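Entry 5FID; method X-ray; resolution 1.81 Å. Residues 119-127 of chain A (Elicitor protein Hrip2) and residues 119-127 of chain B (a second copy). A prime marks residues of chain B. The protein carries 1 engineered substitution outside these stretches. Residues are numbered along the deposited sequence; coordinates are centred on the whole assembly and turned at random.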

# COMPACT_ATOMS: atom_id res chain seq x y z
N MSE A 119 -2.58 -10.71 -8.33
CA MSE A 119 -1.64 -10.25 -7.32
C MSE A 119 -1.59 -8.73 -7.33
O MSE A 119 -0.84 -8.13 -8.09
CB MSE A 119 -0.25 -10.84 -7.52
CG MSE A 119 0.77 -10.38 -6.48
SE MSE A 119 0.16 -10.67 -4.62
CE MSE A 119 -0.24 -12.59 -4.74
N LYS A 120 -2.41 -8.12 -6.47
CA LYS A 120 -2.49 -6.66 -6.39
C LYS A 120 -1.26 -6.08 -5.70
O LYS A 120 -0.75 -6.63 -4.72
CB LYS A 120 -3.77 -6.24 -5.65
CG LYS A 120 -5.04 -6.65 -6.38
CD LYS A 120 -5.23 -5.83 -7.66
CE LYS A 120 -6.18 -4.68 -7.42
NZ LYS A 120 -6.30 -3.76 -8.60
N LYS A 121 -0.79 -4.96 -6.23
CA LYS A 121 0.36 -4.29 -5.66
C LYS A 121 0.02 -2.82 -5.56
O LYS A 121 -0.05 -2.11 -6.56
CB LYS A 121 1.62 -4.55 -6.49
CG LYS A 121 2.13 -5.99 -6.32
CD LYS A 121 3.43 -6.24 -7.06
CE LYS A 121 3.95 -7.65 -6.77
NZ LYS A 121 5.19 -7.95 -7.56
N VAL A 122 -0.26 -2.39 -4.33
CA VAL A 122 -0.67 -1.03 -4.05
C VAL A 122 0.16 -0.61 -2.85
O VAL A 122 0.29 -1.39 -1.91
CB VAL A 122 -2.18 -0.97 -3.71
CG1 VAL A 122 -2.64 0.46 -3.43
CG2 VAL A 122 -3.00 -1.55 -4.85
N TYR A 123 0.77 0.57 -2.91
CA TYR A 123 1.62 1.02 -1.82
C TYR A 123 1.15 2.33 -1.21
O TYR A 123 0.55 3.16 -1.90
CB TYR A 123 3.08 1.17 -2.27
CG TYR A 123 3.67 -0.09 -2.84
CD1 TYR A 123 3.81 -1.23 -2.06
CD2 TYR A 123 4.10 -0.15 -4.15
CE1 TYR A 123 4.35 -2.40 -2.58
CE2 TYR A 123 4.64 -1.30 -4.68
CZ TYR A 123 4.76 -2.42 -3.89
OH TYR A 123 5.31 -3.57 -4.42
N GLY A 124 1.42 2.50 0.09
CA GLY A 124 1.13 3.73 0.80
C GLY A 124 2.39 4.47 1.25
O GLY A 124 3.44 3.86 1.45
N CYS A 125 2.27 5.78 1.41
CA CYS A 125 3.40 6.62 1.78
C CYS A 125 2.86 7.87 2.49
O CYS A 125 1.83 8.40 2.08
CB CYS A 125 4.14 7.03 0.50
SG CYS A 125 5.66 7.96 0.70
N PRO A 126 3.55 8.33 3.55
CA PRO A 126 3.14 9.55 4.26
C PRO A 126 3.01 10.77 3.35
O PRO A 126 3.88 11.01 2.50
CB PRO A 126 4.30 9.78 5.22
CG PRO A 126 4.81 8.41 5.52
CD PRO A 126 4.67 7.65 4.22
N LEU A 127 1.94 11.53 3.54
CA LEU A 127 1.70 12.73 2.75
C LEU A 127 2.63 13.85 3.21
O LEU A 127 3.07 13.85 4.37
CB LEU A 127 0.24 13.18 2.92
CG LEU A 127 -0.83 12.20 2.43
CD1 LEU A 127 -2.22 12.71 2.77
CD2 LEU A 127 -0.68 11.99 0.93
N MSE B 119 11.44 4.15 5.28
CA MSE B 119 11.19 3.17 4.23
C MSE B 119 9.87 2.50 4.53
O MSE B 119 9.81 1.34 4.94
CB MSE B 119 12.32 2.14 4.13
CG MSE B 119 12.22 1.29 2.88
SE MSE B 119 12.11 2.44 1.29
CE MSE B 119 13.72 3.46 1.69
N LYS B 120 8.80 3.27 4.35
CA LYS B 120 7.46 2.84 4.74
C LYS B 120 6.94 1.77 3.79
O LYS B 120 7.15 1.84 2.57
CB LYS B 120 6.51 4.04 4.75
CG LYS B 120 6.89 5.09 5.80
CD LYS B 120 6.39 4.69 7.20
CE LYS B 120 4.88 4.90 7.31
NZ LYS B 120 4.36 4.56 8.66
N LYS B 121 6.28 0.77 4.36
CA LYS B 121 5.69 -0.32 3.60
C LYS B 121 4.26 -0.53 4.02
O LYS B 121 3.98 -1.07 5.08
CB LYS B 121 6.51 -1.60 3.77
CG LYS B 121 7.89 -1.49 3.17
CD LYS B 121 8.79 -2.67 3.54
CE LYS B 121 10.22 -2.19 3.72
NZ LYS B 121 10.98 -2.40 2.48
N VAL B 122 3.35 -0.04 3.19
CA VAL B 122 1.93 -0.12 3.45
C VAL B 122 1.35 -0.72 2.19
O VAL B 122 1.55 -0.18 1.11
CB VAL B 122 1.33 1.27 3.67
CG1 VAL B 122 -0.16 1.17 3.93
CG2 VAL B 122 2.05 1.97 4.83
N TYR B 123 0.65 -1.84 2.32
CA TYR B 123 0.18 -2.58 1.15
C TYR B 123 -1.33 -2.48 1.05
O TYR B 123 -2.02 -2.47 2.07
CB TYR B 123 0.59 -4.06 1.25
CG TYR B 123 2.08 -4.30 1.34
CD1 TYR B 123 2.99 -3.36 0.90
CD2 TYR B 123 2.57 -5.49 1.86
CE1 TYR B 123 4.36 -3.58 0.98
CE2 TYR B 123 3.94 -5.72 1.94
CZ TYR B 123 4.83 -4.77 1.51
OH TYR B 123 6.19 -5.00 1.60
N GLY B 124 -1.85 -2.42 -0.18
CA GLY B 124 -3.29 -2.36 -0.38
C GLY B 124 -3.87 -3.65 -0.93
O GLY B 124 -3.15 -4.42 -1.57
N CYS B 125 -5.17 -3.88 -0.70
CA CYS B 125 -5.83 -5.11 -1.14
C CYS B 125 -7.35 -4.89 -1.21
O CYS B 125 -7.92 -4.27 -0.32
CB CYS B 125 -5.49 -6.25 -0.17
SG CYS B 125 -6.12 -7.89 -0.61
N PRO B 126 -8.00 -5.40 -2.28
CA PRO B 126 -9.44 -5.14 -2.42
C PRO B 126 -10.25 -5.68 -1.24
O PRO B 126 -10.01 -6.80 -0.78
CB PRO B 126 -9.79 -5.89 -3.71
CG PRO B 126 -8.51 -5.81 -4.53
CD PRO B 126 -7.42 -6.02 -3.49
N LEU B 127 -11.19 -4.87 -0.76
CA LEU B 127 -12.06 -5.27 0.33
C LEU B 127 -13.04 -6.32 -0.18
O LEU B 127 -13.32 -6.37 -1.38
CB LEU B 127 -12.81 -4.05 0.87
CG LEU B 127 -11.92 -3.00 1.53
CD1 LEU B 127 -12.76 -1.81 1.98
CD2 LEU B 127 -11.19 -3.63 2.71
O HOH W 1 -0.93 -5.88 -2.18
O HOH W 2 4.86 1.56 1.06

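The two copies of Hrip2 meet through a short, nearly twofold-symmetric backbone pairing centred on Tyr123 and Tyr123′. Its polar core is a pair of reciprocal hydrogen bonds: Gly124′ N donates to Val122 O at 2.9 Å, and Gly124 N donates to Val122′ O, also at 2.9 Å. With N-H...O angles of 144° and 142°, both are bent but short. Together they flank a single beta bridge in which the CA atoms of Tyr123 and Tyr123′ lie 4.9 Å apart. The stretches run 138° apart end to end, so they diverge from a strictly antiparallel course, and the direct pairing does not extend beyond this one bridge.

Each carbonyl that accepts an amide hydrogen also receives a CA-H...O contact, from Tyr123′ CA to Val122 O at 3.3 Å and from Tyr123 CA to Val122′ O at 3.2 Å. The same arrangement brings Val122 O and Val122′ O to 3.5 Å from each other; both are acceptors, and no bond joins them.

Where the backbones separate, water takes over. Gly124 O and Lys120′ O lie 4.4 Å apart; both are acceptors and cannot bond to each other, but water 2 donates to both, at 2.7 Å from Gly124 O and 2.8 Å from Lys120′ O, while accepting from Val122′ N at 3.1 Å. On the symmetry-related side, water 1 lies 2.7 Å from Lys120 O and 2.7 Å from Gly124′ O, bridging the corresponding carbonyls.

The close backbone approach depends on the absence of a side chain at position 124. A CB built on Gly124 would point toward the other copy and fall 2.9 Å from Val122′ CB; one on Gly124′ would fall 2.8 Å from Val122 CB. Either would clash.

Packing around this core is modest. The CA-to-CB bonds of Tyr123 and Tyr123′ point away overall, yet their rings return to meet, with Tyr123 CD1 3.7 Å from Tyr123′ CD1. The ring centroids are 5.8 Å apart and the planes are inclined at 67°, an oblique arrangement. Further out, the aliphatic part of each Lys120 side chain lies against a proline ring: Lys120 CG is 3.8 Å from Pro126′ CD, and Lys120′ CG is 3.7 Å from Pro126 CD. The ammonium groups of both lysines are hydrogen-bonded elsewhere in the structure. Lys121 and Cys125, like their counterparts in chain B, direct CB away from the partner stretch and make no contact across it. In all, 457 Å² is buried between the stretches.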